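Local coordinates for protein N-terminal acetyltransferase B complex subunit MDM20 (Candida albicans, PDB 5K04) that serves as the non-catalytic, auxiliary subunit of the NatB N-terminal acetyltransferase complex, probably wrapping around and supporting the catalytic subunit NAT3, at residues Met439-Thr451 and Tyr546-Gly558. Sequence-based numbering, arbitrary orientation.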
loop_
_atom_site.group_PDB
_atom_site.type_symbol
_atom_site.label_atom_id
_atom_site.label_comp_id
_atom_site.label_asym_id
_atom_site.label_seq_id
_atom_site.Cartn_x
_atom_site.Cartn_y
_atom_site.Cartn_z
ATOM N N MET A 439 7.105 -1.504 7.360
ATOM C CA MET A 439 7.344 -1.381 5.923
ATOM C C MET A 439 6.028 -1.041 5.210
ATOM O O MET A 439 5.349 -0.083 5.604
ATOM C CB MET A 439 8.070 -2.648 5.459
ATOM C CG MET A 439 9.602 -2.624 5.853
ATOM S SD MET A 439 10.386 -1.159 5.153
ATOM C CE MET A 439 11.831 -1.052 6.161
ATOM N N THR A 440 5.640 -1.779 4.169
ATOM C CA THR A 440 4.543 -1.358 3.309
ATOM C C THR A 440 3.221 -1.198 4.069
ATOM O O THR A 440 2.361 -0.405 3.662
ATOM C CB THR A 440 4.405 -2.360 2.165
ATOM O OG1 THR A 440 5.650 -2.415 1.464
ATOM C CG2 THR A 440 3.255 -1.967 1.197
ATOM N N GLN A 441 3.058 -1.891 5.197
ATOM C CA GLN A 441 1.844 -1.708 5.989
ATOM C C GLN A 441 1.701 -0.270 6.489
ATOM O O GLN A 441 0.577 0.193 6.702
ATOM C CB GLN A 441 1.834 -2.688 7.155
ATOM C CG GLN A 441 1.898 -4.149 6.734
ATOM C CD GLN A 441 1.754 -5.079 7.918
ATOM O OE1 GLN A 441 2.545 -5.029 8.859
ATOM N NE2 GLN A 441 0.719 -5.911 7.897
ATOM N N HIS A 442 2.814 0.458 6.674
ATOM C CA HIS A 442 2.696 1.877 7.020
ATOM C C HIS A 442 2.004 2.650 5.907
ATOM O O HIS A 442 1.204 3.547 6.176
ATOM C CB HIS A 442 4.064 2.498 7.304
ATOM C CG HIS A 442 4.728 1.985 8.541
ATOM N ND1 HIS A 442 4.140 2.051 9.783
ATOM C CD2 HIS A 442 5.943 1.418 8.731
ATOM C CE1 HIS A 442 4.962 1.544 10.687
ATOM N NE2 HIS A 442 6.065 1.158 10.075
ATOM N N GLU A 443 2.282 2.299 4.644
ATOM C CA GLU A 443 1.649 3.017 3.543
ATOM C C GLU A 443 0.143 2.778 3.527
ATOM O O GLU A 443 -0.621 3.676 3.151
ATOM C CB GLU A 443 2.304 2.629 2.210
ATOM C CG GLU A 443 1.460 2.905 0.975
ATOM C CD GLU A 443 1.382 4.374 0.600
ATOM O OE1 GLU A 443 2.208 5.173 1.096
ATOM O OE2 GLU A 443 0.498 4.716 -0.212
ATOM N N THR A 444 -0.306 1.606 3.993
ATOM C CA THR A 444 -1.728 1.278 3.939
ATOM C C THR A 444 -2.477 1.543 5.244
ATOM O O THR A 444 -3.705 1.680 5.201
ATOM C CB THR A 444 -1.933 -0.195 3.507
ATOM O OG1 THR A 444 -1.297 -1.097 4.423
ATOM C CG2 THR A 444 -1.343 -0.418 2.119
ATOM N N LEU A 445 -1.775 1.653 6.390
ATOM C CA LEU A 445 -2.413 1.701 7.714
ATOM C C LEU A 445 -2.093 2.950 8.535
ATOM O O LEU A 445 -2.714 3.168 9.583
ATOM C CB LEU A 445 -2.011 0.453 8.525
ATOM C CG LEU A 445 -2.510 -0.842 7.862
ATOM C CD1 LEU A 445 -1.998 -2.081 8.590
ATOM C CD2 LEU A 445 -4.060 -0.837 7.763
ATOM N N ASN A 446 -1.101 3.721 8.116
ATOM C CA ASN A 446 -0.698 5.030 8.608
ATOM C C ASN A 446 -1.823 5.882 9.179
ATOM O O ASN A 446 -1.701 6.489 10.247
ATOM C CB ASN A 446 -0.112 5.748 7.401
ATOM C CG ASN A 446 0.734 6.852 7.747
ATOM O OD1 ASN A 446 0.609 7.416 8.822
ATOM N ND2 ASN A 446 1.613 7.219 6.822
ATOM N N TYR A 447 -2.883 5.993 8.377
ATOM C CA TYR A 447 -3.964 6.924 8.642
ATOM C C TYR A 447 -4.667 6.622 9.959
ATOM O O TYR A 447 -5.351 7.503 10.492
ATOM C CB TYR A 447 -4.944 6.876 7.481
ATOM C CG TYR A 447 -5.829 5.635 7.466
ATOM C CD1 TYR A 447 -7.041 5.613 8.171
ATOM C CD2 TYR A 447 -5.475 4.494 6.735
ATOM C CE1 TYR A 447 -7.880 4.470 8.165
ATOM C CE2 TYR A 447 -6.313 3.349 6.723
ATOM C CZ TYR A 447 -7.506 3.345 7.445
ATOM O OH TYR A 447 -8.317 2.236 7.430
ATOM N N TYR A 448 -4.518 5.394 10.489
ATOM C CA TYR A 448 -5.011 5.086 11.829
ATOM C C TYR A 448 -4.351 5.957 12.892
ATOM O O TYR A 448 -4.896 6.087 13.990
ATOM C CB TYR A 448 -4.785 3.597 12.169
ATOM C CG TYR A 448 -5.836 2.653 11.619
ATOM C CD1 TYR A 448 -7.072 2.493 12.254
ATOM C CD2 TYR A 448 -5.596 1.929 10.464
ATOM C CE1 TYR A 448 -8.048 1.633 11.746
ATOM C CE2 TYR A 448 -6.553 1.076 9.937
ATOM C CZ TYR A 448 -7.780 0.920 10.588
ATOM O OH TYR A 448 -8.712 0.074 10.058
ATOM N N LEU A 449 -3.197 6.551 12.588
ATOM C CA LEU A 449 -2.480 7.423 13.510
ATOM C C LEU A 449 -2.823 8.898 13.311
ATOM O O LEU A 449 -2.199 9.761 13.941
ATOM C CB LEU A 449 -0.979 7.207 13.351
ATOM C CG LEU A 449 -0.477 5.766 13.529
ATOM C CD1 LEU A 449 0.945 5.623 12.985
ATOM C CD2 LEU A 449 -0.531 5.349 15.014
ATOM N N THR A 450 -3.815 9.191 12.467
ATOM C CA THR A 450 -4.165 10.566 12.106
ATOM C C THR A 450 -4.290 11.480 13.328
ATOM O O THR A 450 -3.752 12.593 13.338
ATOM C CB THR A 450 -5.472 10.543 11.303
ATOM O OG1 THR A 450 -5.274 9.826 10.069
ATOM C CG2 THR A 450 -5.986 11.959 11.019
ATOM N N THR A 451 -4.988 11.024 14.374
ATOM C CA THR A 451 -5.317 11.851 15.536
ATOM C C THR A 451 -4.291 11.765 16.658
ATOM O O THR A 451 -4.478 12.404 17.698
ATOM C CB THR A 451 -6.689 11.453 16.103
ATOM O OG1 THR A 451 -6.635 10.099 16.577
ATOM C CG2 THR A 451 -7.776 11.566 15.032
ATOM N N TYR A 546 -2.351 13.198 -5.322
ATOM C CA TYR A 546 -1.720 12.126 -4.570
ATOM C C TYR A 546 -2.432 10.800 -4.836
ATOM O O TYR A 546 -3.651 10.762 -5.030
ATOM C CB TYR A 546 -1.742 12.443 -3.070
ATOM C CG TYR A 546 -1.158 13.803 -2.663
ATOM C CD1 TYR A 546 -0.276 14.504 -3.487
ATOM C CD2 TYR A 546 -1.482 14.371 -1.439
ATOM C CE1 TYR A 546 0.257 15.749 -3.094
ATOM C CE2 TYR A 546 -0.949 15.604 -1.037
ATOM C CZ TYR A 546 -0.085 16.282 -1.862
ATOM O OH TYR A 546 0.410 17.500 -1.457
ATOM N N THR A 547 -1.661 9.719 -4.872
ATOM C CA THR A 547 -2.242 8.393 -4.963
ATOM C C THR A 547 -2.731 7.950 -3.581
ATOM O O THR A 547 -2.318 8.476 -2.545
ATOM C CB THR A 547 -1.239 7.394 -5.545
ATOM O OG1 THR A 547 -0.012 7.461 -4.822
ATOM C CG2 THR A 547 -0.930 7.740 -6.979
ATOM N N ASP A 548 -3.665 7.005 -3.582
ATOM C CA ASP A 548 -4.294 6.517 -2.361
ATOM C C ASP A 548 -4.237 4.996 -2.373
ATOM O O ASP A 548 -4.902 4.344 -3.183
ATOM C CB ASP A 548 -5.732 7.014 -2.222
ATOM C CG ASP A 548 -6.351 6.689 -0.838
ATOM O OD1 ASP A 548 -5.702 5.986 -0.036
ATOM O OD2 ASP A 548 -7.485 7.145 -0.562
ATOM N N ASN A 549 -3.450 4.450 -1.457
ATOM C CA ASN A 549 -3.338 3.018 -1.238
ATOM C C ASN A 549 -3.778 2.619 0.170
ATOM O O ASN A 549 -3.512 1.489 0.611
ATOM C CB ASN A 549 -1.898 2.574 -1.497
ATOM C CG ASN A 549 -1.358 3.105 -2.809
ATOM O OD1 ASN A 549 -1.941 2.877 -3.870
ATOM N ND2 ASN A 549 -0.247 3.849 -2.739
ATOM N N ARG A 550 -4.462 3.510 0.877
ATOM C CA ARG A 550 -4.892 3.214 2.234
ATOM C C ARG A 550 -5.867 2.039 2.260
ATOM O O ARG A 550 -6.629 1.812 1.319
ATOM C CB ARG A 550 -5.511 4.465 2.855
ATOM C CG ARG A 550 -4.438 5.526 3.134
ATOM C CD ARG A 550 -5.067 6.826 3.550
ATOM N NE ARG A 550 -5.979 7.299 2.514
ATOM C CZ ARG A 550 -6.588 8.481 2.554
ATOM N NH1 ARG A 550 -6.372 9.291 3.588
ATOM N NH2 ARG A 550 -7.395 8.856 1.559
ATOM N N ASP A 551 -5.839 1.306 3.377
ATOM C CA ASP A 551 -6.620 0.086 3.603
ATOM C C ASP A 551 -7.810 0.421 4.498
ATOM O O ASP A 551 -7.676 0.484 5.717
ATOM C CB ASP A 551 -5.724 -0.971 4.238
ATOM C CG ASP A 551 -6.458 -2.257 4.593
ATOM O OD1 ASP A 551 -7.656 -2.405 4.301
ATOM O OD2 ASP A 551 -5.790 -3.125 5.176
ATOM N N PHE A 552 -8.973 0.640 3.880
ATOM C CA PHE A 552 -10.239 0.864 4.567
ATOM C C PHE A 552 -11.102 -0.391 4.616
ATOM O O PHE A 552 -12.306 -0.298 4.872
ATOM C CB PHE A 552 -11.021 1.996 3.883
ATOM C CG PHE A 552 -10.289 3.310 3.857
ATOM C CD1 PHE A 552 -9.989 3.973 5.034
ATOM C CD2 PHE A 552 -9.896 3.878 2.659
ATOM C CE1 PHE A 552 -9.318 5.185 5.017
ATOM C CE2 PHE A 552 -9.215 5.081 2.633
ATOM C CZ PHE A 552 -8.927 5.741 3.809
ATOM N N LYS A 553 -10.512 -1.552 4.379
ATOM C CA LYS A 553 -11.244 -2.796 4.183
ATOM C C LYS A 553 -10.959 -3.864 5.228
ATOM O O LYS A 553 -11.875 -4.601 5.600
ATOM C CB LYS A 553 -10.928 -3.370 2.786
ATOM C CG LYS A 553 -11.538 -2.573 1.628
ATOM C CD LYS A 553 -10.968 -3.091 0.336
ATOM C CE LYS A 553 -11.612 -2.437 -0.869
ATOM N NZ LYS A 553 -10.948 -2.901 -2.131
ATOM N N SER A 554 -9.710 -3.979 5.700
ATOM C CA SER A 554 -9.314 -5.122 6.524
ATOM C C SER A 554 -10.152 -5.244 7.790
ATOM O O SER A 554 -10.422 -6.360 8.241
ATOM C CB SER A 554 -7.828 -5.026 6.869
ATOM O OG SER A 554 -7.057 -5.118 5.684
ATOM N N GLU A 555 -10.595 -4.122 8.370
ATOM C CA GLU A 555 -11.416 -4.211 9.575
ATOM C C GLU A 555 -12.838 -4.665 9.282
ATOM O O GLU A 555 -13.619 -4.836 10.228
ATOM C CB GLU A 555 -11.415 -2.863 10.316
ATOM C CG GLU A 555 -12.399 -1.804 9.811
ATOM C CD GLU A 555 -11.830 -0.938 8.703
ATOM O OE1 GLU A 555 -11.044 -1.474 7.898
ATOM O OE2 GLU A 555 -12.174 0.272 8.627
ATOM N N TRP A 556 -13.173 -4.875 8.003
ATOM C CA TRP A 556 -14.491 -5.320 7.555
ATOM C C TRP A 556 -14.471 -6.727 6.984
ATOM O O TRP A 556 -15.494 -7.180 6.457
ATOM C CB TRP A 556 -15.048 -4.374 6.488
ATOM C CG TRP A 556 -15.373 -2.990 6.968
ATOM C CD1 TRP A 556 -14.621 -1.855 6.790
ATOM C CD2 TRP A 556 -16.542 -2.585 7.692
ATOM N NE1 TRP A 556 -15.249 -0.774 7.354
ATOM C CE2 TRP A 556 -16.435 -1.185 7.909
ATOM C CE3 TRP A 556 -17.668 -3.262 8.173
ATOM C CZ2 TRP A 556 -17.405 -0.453 8.613
ATOM C CZ3 TRP A 556 -18.642 -2.534 8.869
ATOM C CH2 TRP A 556 -18.500 -1.140 9.078
ATOM N N ASN A 557 -13.331 -7.414 7.059
ATOM C CA ASN A 557 -13.174 -8.718 6.426
ATOM C C ASN A 557 -14.134 -9.719 7.047
ATOM O O ASN A 557 -14.097 -9.957 8.257
ATOM C CB ASN A 557 -11.733 -9.200 6.570
ATOM C CG ASN A 557 -11.339 -10.195 5.500
ATOM O OD1 ASN A 557 -11.117 -9.826 4.351
ATOM N ND2 ASN A 557 -11.241 -11.463 5.878
ATOM N N GLY A 558 -15.017 -10.280 6.218
ATOM C CA GLY A 558 -16.039 -11.183 6.700
ATOM C C GLY A 558 -17.271 -10.496 7.228
ATOM O O GLY A 558 -18.202 -11.179 7.677
HETATM O O HOH W 1 -1.754 6.129 0.309
HETATM O O HOH W 2 -10.673 2.473 8.670
HETATM O O HOH W 3 -8.446 -1.277 7.738
#
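Tyr447 reaches the loop 546-558 with its hydroxyl, just past the short helix 440-445. Loop and helix meet inside the all-helical, TPR-like scaffold of this subunit, next to the NAT3 chain. The Tyr447 OH donates to Asp551 O at 2.5 Å, tilted 35° from the carbonyl plane. With chi1 at 75°, CG sits between the backbone N and the carbonyl carbon, and the ring extends to the loop. Phe552 CE1 lies over one face of the Tyr447 ring, 3.5 Å from Tyr447 CE1; the two rings are oblique, with planes 50° apart. Tyr448 CD2 covers the opposite face. Arg550 CB and CG meet Tyr447 CD2 obliquely, each at 3.9 Å. The Arg550 guanidinium holds Asp548 side-on through NE and NH2, and NH2 also forms a salt bridge to Asp571.

The backbone adds one bond near the end of the helix: Asp551 N donates to Thr444 O at 2.8 Å. Asp551 OD1 accepts from the N atoms of Lys553 and Ser554, two and three residues on: an Asx turn within an Asx motif. Asp551 OD2 and Thr444 OG1 both bind Asn16 of the NAT3 chain, so the junction also forms part of the subunit interface.

One residue earlier on the helix, Glu443 OE2 accepts from Asn549 ND2 at 2.8 Å. The donor comes from above the carboxylate plane, while the acceptor lies in the amide plane. A water joins the same oxygen to Asn549 N. Glu443 OE1 is held by Ser505 and Tyr469, so both carboxylate oxygens are engaged. Near Tyr448, Glu555 forms a salt bridge with Lys417. One water donates to both Asp551 O and Glu555 OE1 and accepts from Tyr448 OH at 2.7 Å.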